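Local coordinates for protein FACT-Spt16 (Cicer arietinum, PDB 5CE6) that probably acts as a histone chaperone subunit of the transcription-associated FACT complex, its N-terminal domain probably binding histones H3-H4, at residues A[265-270]-A[299-304]; A[347-352]-A[386-391]. All blocks are in the same frame, centred on the assembly; numbering follows the deposited sequence. Where two conformers were deposited one is given.

Interaction 1 (A[265-270]-A[299-304]); sequences ICYPPI and ICAVGA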
loop_
_atom_site.group_PDB
_atom_site.type_symbol
_atom_site.label_atom_id
_atom_site.label_comp_id
_atom_site.label_asym_id
_atom_site.label_seq_id
_atom_site.Cartn_x
_atom_site.Cartn_y
_atom_site.Cartn_z
ATOM N N ILE A 265 10.126 6.430 2.407
ATOM C CA ILE A 265 9.961 5.080 2.926
ATOM C C ILE A 265 8.467 4.786 3.023
ATOM O O ILE A 265 7.676 5.667 3.353
ATOM C CB ILE A 265 10.631 4.886 4.314
ATOM C CG1 ILE A 265 9.949 5.752 5.374
ATOM C CG2 ILE A 265 12.119 5.206 4.241
ATOM C CD1 ILE A 265 10.376 5.452 6.802
ATOM N N CYS A 266 8.064 3.557 2.727
ATOM C CA CYS A 266 6.643 3.213 2.799
ATOM C C CYS A 266 6.184 3.052 4.229
ATOM O O CYS A 266 5.027 3.329 4.559
ATOM C CB CYS A 266 6.352 1.905 2.060
ATOM S SG CYS A 266 6.682 2.013 0.313
ATOM N N TYR A 267 7.096 2.573 5.063
ATOM C CA TYR A 267 6.830 2.341 6.478
ATOM C C TYR A 267 8.189 2.156 7.137
ATOM O O TYR A 267 9.174 1.903 6.435
ATOM C CB TYR A 267 5.951 1.099 6.675
ATOM C CG TYR A 267 6.532 -0.178 6.087
ATOM C CD1 TYR A 267 7.398 -0.969 6.819
ATOM C CD2 TYR A 267 6.224 -0.568 4.797
ATOM C CE1 TYR A 267 7.925 -2.135 6.286
ATOM C CE2 TYR A 267 6.753 -1.715 4.251
ATOM C CZ TYR A 267 7.606 -2.495 4.998
ATOM O OH TYR A 267 8.121 -3.653 4.453
ATOM N N PRO A 268 8.262 2.315 8.472
ATOM C CA PRO A 268 9.555 2.115 9.128
ATOM C C PRO A 268 9.948 0.659 8.977
ATOM O O PRO A 268 9.121 -0.200 9.291
ATOM C CB PRO A 268 9.253 2.419 10.598
ATOM C CG PRO A 268 8.061 3.343 10.552
ATOM C CD PRO A 268 7.240 2.823 9.407
ATOM N N PRO A 269 11.161 0.397 8.468
ATOM C CA PRO A 269 11.603 -0.975 8.195
ATOM C C PRO A 269 11.395 -1.886 9.386
ATOM O O PRO A 269 11.545 -1.449 10.532
ATOM C CB PRO A 269 13.092 -0.791 7.908
ATOM C CG PRO A 269 13.123 0.553 7.192
ATOM C CD PRO A 269 12.140 1.390 7.979
ATOM N N ILE A 270 11.041 -3.135 9.113
ATOM C CA ILE A 270 10.702 -4.076 10.170
ATOM C C ILE A 270 11.823 -5.076 10.313
ATOM O O ILE A 270 12.188 -5.735 9.352
ATOM C CB ILE A 270 9.396 -4.819 9.836
ATOM C CG1 ILE A 270 8.214 -3.833 9.886
ATOM C CG2 ILE A 270 9.177 -6.013 10.786
ATOM C CD1 ILE A 270 6.952 -4.351 9.180
ATOM N N ILE A 299 13.533 -11.855 10.604
ATOM C CA ILE A 299 12.635 -11.356 9.563
ATOM C C ILE A 299 12.939 -9.891 9.272
ATOM O O ILE A 299 13.094 -9.093 10.195
ATOM C CB ILE A 299 11.155 -11.499 9.969
ATOM C CG1 ILE A 299 10.778 -12.980 10.129
ATOM C CG2 ILE A 299 10.233 -10.850 8.926
ATOM C CD1 ILE A 299 9.325 -13.185 10.524
ATOM N N CYS A 300 13.063 -9.555 7.991
ATOM C CA CYS A 300 13.215 -8.162 7.572
ATOM C C CYS A 300 12.231 -7.821 6.471
ATOM O O CYS A 300 12.169 -8.496 5.445
ATOM C CB CYS A 300 14.631 -7.851 7.072
ATOM S SG CYS A 300 14.777 -6.155 6.384
ATOM N N ALA A 301 11.469 -6.757 6.683
ATOM C CA ALA A 301 10.568 -6.244 5.650
ATOM C C ALA A 301 10.899 -4.779 5.414
ATOM O O ALA A 301 10.992 -4.001 6.356
ATOM C CB ALA A 301 9.109 -6.400 6.064
ATOM N N VAL A 302 11.096 -4.411 4.153
ATOM C CA VAL A 302 11.406 -3.021 3.835
ATOM C C VAL A 302 10.662 -2.594 2.581
ATOM O O VAL A 302 10.451 -3.390 1.670
ATOM C CB VAL A 302 12.940 -2.819 3.687
ATOM C CG1 VAL A 302 13.503 -3.747 2.652
ATOM C CG2 VAL A 302 13.270 -1.399 3.332
ATOM N N GLY A 303 10.241 -1.338 2.530
ATOM C CA GLY A 303 9.618 -0.859 1.311
ATOM C C GLY A 303 9.967 0.586 1.041
ATOM O O GLY A 303 9.863 1.433 1.937
ATOM N N ALA A 304 10.390 0.857 -0.191
ATOM C CA ALA A 304 10.667 2.216 -0.644
ATOM C C ALA A 304 9.517 2.714 -1.505
ATOM O O ALA A 304 8.800 1.927 -2.137
ATOM C CB ALA A 304 11.966 2.281 -1.426
HETATM O O HOH W 1 10.556 0.379 4.804
#
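Tyr267 reaches from the loop between strands 263-265 and 270-273 to the backbone of strand 296-306. From CB, chi1 of 57° places CG between the backbone N and the carbonyl carbon, and from there the ring extends to the strand. Further out, CE2 approaches Gly303 N, CE1 comes within 3.6 Å of Ala301 O, which lies at the ring edge near its plane, and CZ passes the Val302-Gly303 peptide. At the tip, OH packs 3.3 Å from Ala301 CB, while its hydrogen bond goes to Asn312 OD1 on strand 309-319. Water 1 rests over the ring centre, donating to Tyr267 O and accepting from Gly303 N, and so bridges the two backbones where they part. This is an interrupted antiparallel pairing in the sheet of the M24 metallopeptidase-like (pita-bread) domain: two short ladders, their register shifted by two residues. In the first, Cys266 N donates to Gly303 O (2.9 Å), approaching from above the carbonyl plane, and Cys266 SG lies 3.2 Å from Ala304 O. In the second, Ile270 N donates to Ala301 O at 2.9 Å, nearly straight, and Ala301 N donates back to Ile270 O. Ile270 CB meets Ala301 CB at 4.1 Å on the same face of the sheet. An alanine at Tyr267 would probably leave Asn312 without its hydroxyl partner and open a gap beside Ala301 CB and beneath water 1.

Interaction 2 (A[347-352]-A[386-391]); sequences NKLSAA and SGLNIN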
loop_
_atom_site.group_PDB
_atom_site.type_symbol
_atom_site.label_atom_id
_atom_site.label_comp_id
_atom_site.label_asym_id
_atom_site.label_seq_id
_atom_site.Cartn_x
_atom_site.Cartn_y
_atom_site.Cartn_z
ATOM N N ASN A 347 -7.727 -15.053 -13.601
ATOM C CA ASN A 347 -7.799 -15.903 -12.413
ATOM C C ASN A 347 -8.322 -15.137 -11.200
ATOM O O ASN A 347 -8.074 -13.952 -11.069
ATOM C CB ASN A 347 -6.423 -16.484 -12.090
ATOM C CG ASN A 347 -5.958 -17.503 -13.111
ATOM O OD1 ASN A 347 -6.713 -17.909 -13.993
ATOM N ND2 ASN A 347 -4.707 -17.949 -12.975
ATOM N N LYS A 348 -9.033 -15.822 -10.306
ATOM C CA LYS A 348 -9.524 -15.188 -9.076
ATOM C C LYS A 348 -8.406 -15.039 -8.049
ATOM O O LYS A 348 -7.559 -15.917 -7.932
ATOM C CB LYS A 348 -10.642 -16.036 -8.465
ATOM C CG LYS A 348 -11.917 -16.082 -9.289
ATOM C CD LYS A 348 -12.946 -17.026 -8.688
ATOM C CE LYS A 348 -14.358 -16.641 -9.110
ATOM N NZ LYS A 348 -14.460 -16.404 -10.578
ATOM N N LEU A 349 -8.404 -13.940 -7.297
ATOM C CA LEU A 349 -7.417 -13.770 -6.228
ATOM C C LEU A 349 -7.523 -14.927 -5.239
ATOM O O LEU A 349 -6.518 -15.396 -4.712
ATOM C CB LEU A 349 -7.590 -12.428 -5.510
ATOM C CG LEU A 349 -6.852 -11.192 -6.046
ATOM C CD1 LEU A 349 -7.199 -10.902 -7.485
ATOM C CD2 LEU A 349 -7.163 -9.979 -5.181
ATOM N N SER A 350 -8.745 -15.402 -5.009
ATOM C CA SER A 350 -8.963 -16.524 -4.095
ATOM C C SER A 350 -8.294 -17.804 -4.578
ATOM O O SER A 350 -7.809 -18.601 -3.780
ATOM C CB SER A 350 -10.460 -16.758 -3.871
ATOM O OG SER A 350 -11.141 -16.937 -5.101
ATOM N N ALA A 351 -8.267 -18.013 -5.890
ATOM C CA ALA A 351 -7.608 -19.199 -6.415
ATOM C C ALA A 351 -6.103 -19.116 -6.148
ATOM O O ALA A 351 -5.442 -20.133 -5.890
ATOM C CB ALA A 351 -7.886 -19.345 -7.905
ATOM N N ALA A 352 -5.569 -17.902 -6.228
ATOM C CA ALA A 352 -4.156 -17.662 -5.976
ATOM C C ALA A 352 -3.811 -17.935 -4.519
ATOM O O ALA A 352 -2.788 -18.553 -4.221
ATOM C CB ALA A 352 -3.769 -16.239 -6.372
ATOM N N SER A 386 -6.884 -2.465 -0.055
ATOM C CA SER A 386 -7.697 -3.443 0.663
ATOM C C SER A 386 -8.664 -4.241 -0.214
ATOM O O SER A 386 -8.944 -5.403 0.081
ATOM C CB SER A 386 -8.449 -2.774 1.815
ATOM O OG SER A 386 -7.539 -2.254 2.767
ATOM N N GLY A 387 -9.162 -3.626 -1.288
ATOM C CA GLY A 387 -10.071 -4.304 -2.201
ATOM C C GLY A 387 -9.424 -5.418 -3.014
ATOM O O GLY A 387 -10.108 -6.223 -3.659
ATOM N N LEU A 388 -8.097 -5.478 -2.984
ATOM C CA LEU A 388 -7.369 -6.515 -3.703
ATOM C C LEU A 388 -6.583 -7.398 -2.743
ATOM O O LEU A 388 -5.444 -7.762 -3.022
ATOM C CB LEU A 388 -6.411 -5.897 -4.723
ATOM C CG LEU A 388 -7.030 -5.244 -5.958
ATOM C CD1 LEU A 388 -5.928 -4.728 -6.872
ATOM C CD2 LEU A 388 -7.898 -6.247 -6.699
ATOM N N ASN A 389 -7.183 -7.731 -1.605
ATOM C CA ASN A 389 -6.541 -8.647 -0.669
ATOM C C ASN A 389 -6.541 -10.069 -1.216
ATOM O O ASN A 389 -7.591 -10.615 -1.571
ATOM C CB ASN A 389 -7.249 -8.563 0.691
ATOM C CG ASN A 389 -6.470 -9.232 1.804
ATOM O OD1 ASN A 389 -6.130 -10.411 1.716
ATOM N ND2 ASN A 389 -6.201 -8.483 2.873
ATOM N N ILE A 390 -5.358 -10.666 -1.322
ATOM C CA ILE A 390 -5.254 -12.032 -1.815
ATOM C C ILE A 390 -5.608 -12.971 -0.676
ATOM O O ILE A 390 -4.749 -13.353 0.124
ATOM C CB ILE A 390 -3.828 -12.348 -2.337
ATOM C CG1 ILE A 390 -3.391 -11.287 -3.350
ATOM C CG2 ILE A 390 -3.783 -13.739 -2.987
ATOM C CD1 ILE A 390 -1.894 -11.282 -3.603
ATOM N N ASN A 391 -6.889 -13.320 -0.589
ATOM C CA ASN A 391 -7.350 -14.252 0.435
ATOM C C ASN A 391 -8.447 -15.159 -0.112
ATOM O O ASN A 391 -8.922 -14.951 -1.222
ATOM C CB ASN A 391 -7.789 -13.505 1.710
ATOM C CG ASN A 391 -9.022 -12.629 1.502
ATOM O OD1 ASN A 391 -10.082 -13.103 1.104
ATOM N ND2 ASN A 391 -8.893 -11.349 1.820
#
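Leu349, in the first turn of helix 349-363, directs its side chain at the loop 386-391, and Lys348 just before it occupies the N-cap position. From there Lys348 O accepts a hydrogen bond from Ala352 N, closing the turn that presents Leu349. The Leu349 branch that does most of the touching is CD2, which lies 3.5 Å from Leu388 O and also close to Asn389 O, so a methyl group packs against two successive carbonyl oxygens. The same CD2 meets Leu388 CD2 at 4.1 Å, methyl to methyl, while Leu349 CG faces Ile390 CG1 at 4.4 Å. In the M24 metallopeptidase-like domain, this contact joins the start of helix 349-363 to the loop that leads from strand 376-378 to strand 403-414; Phe404 of the latter strand touches Leu349, Leu388 and Ile390 alike. The backbone of the helix takes part as well: Ile390 CG2, anti to its own backbone N, comes to 3.6 Å from Leu349 O. At Ser350 it is carbon atoms that meet the loop: CA makes a C-H...O contact of 3.3 Å to Asn391 O, with CB a little farther from the same oxygen, while the hydroxyl OG is hydrogen-bonded to Asp395 OD1. One turn on from Lys348, Ala352 CB rests 4.2 Å from Ile390 CG2. Ile390 CG2 thus lies against both the Leu349 carbonyl and the alanine, while Val339 of helix 323-342 adds a further neighbour to the Ile390 side chain.

In the fold
Interactions 1 and 2 both belong to the M24 metallopeptidase-like domain, but they are separate contacts: their centres are 23 Å apart and their nearest atoms about 14 Å apart. Along the chain they follow in series. Interaction 1 joins a loop to the strand 296-306 through backbone hydrogen bonds and a water, whereas interaction 2 joins a helix start to a loop mainly by apolar packing. Phe383, just before segment 386-391, stacks edge-to-face with Tyr267, bringing the chain leading into interaction 2 against interaction 1. Ala295, Ser420 and Asn422 form the potassium site; the Ile299 side chain of interaction 1 is about 13 Å from this ion and about 11 Å from the sodium ion.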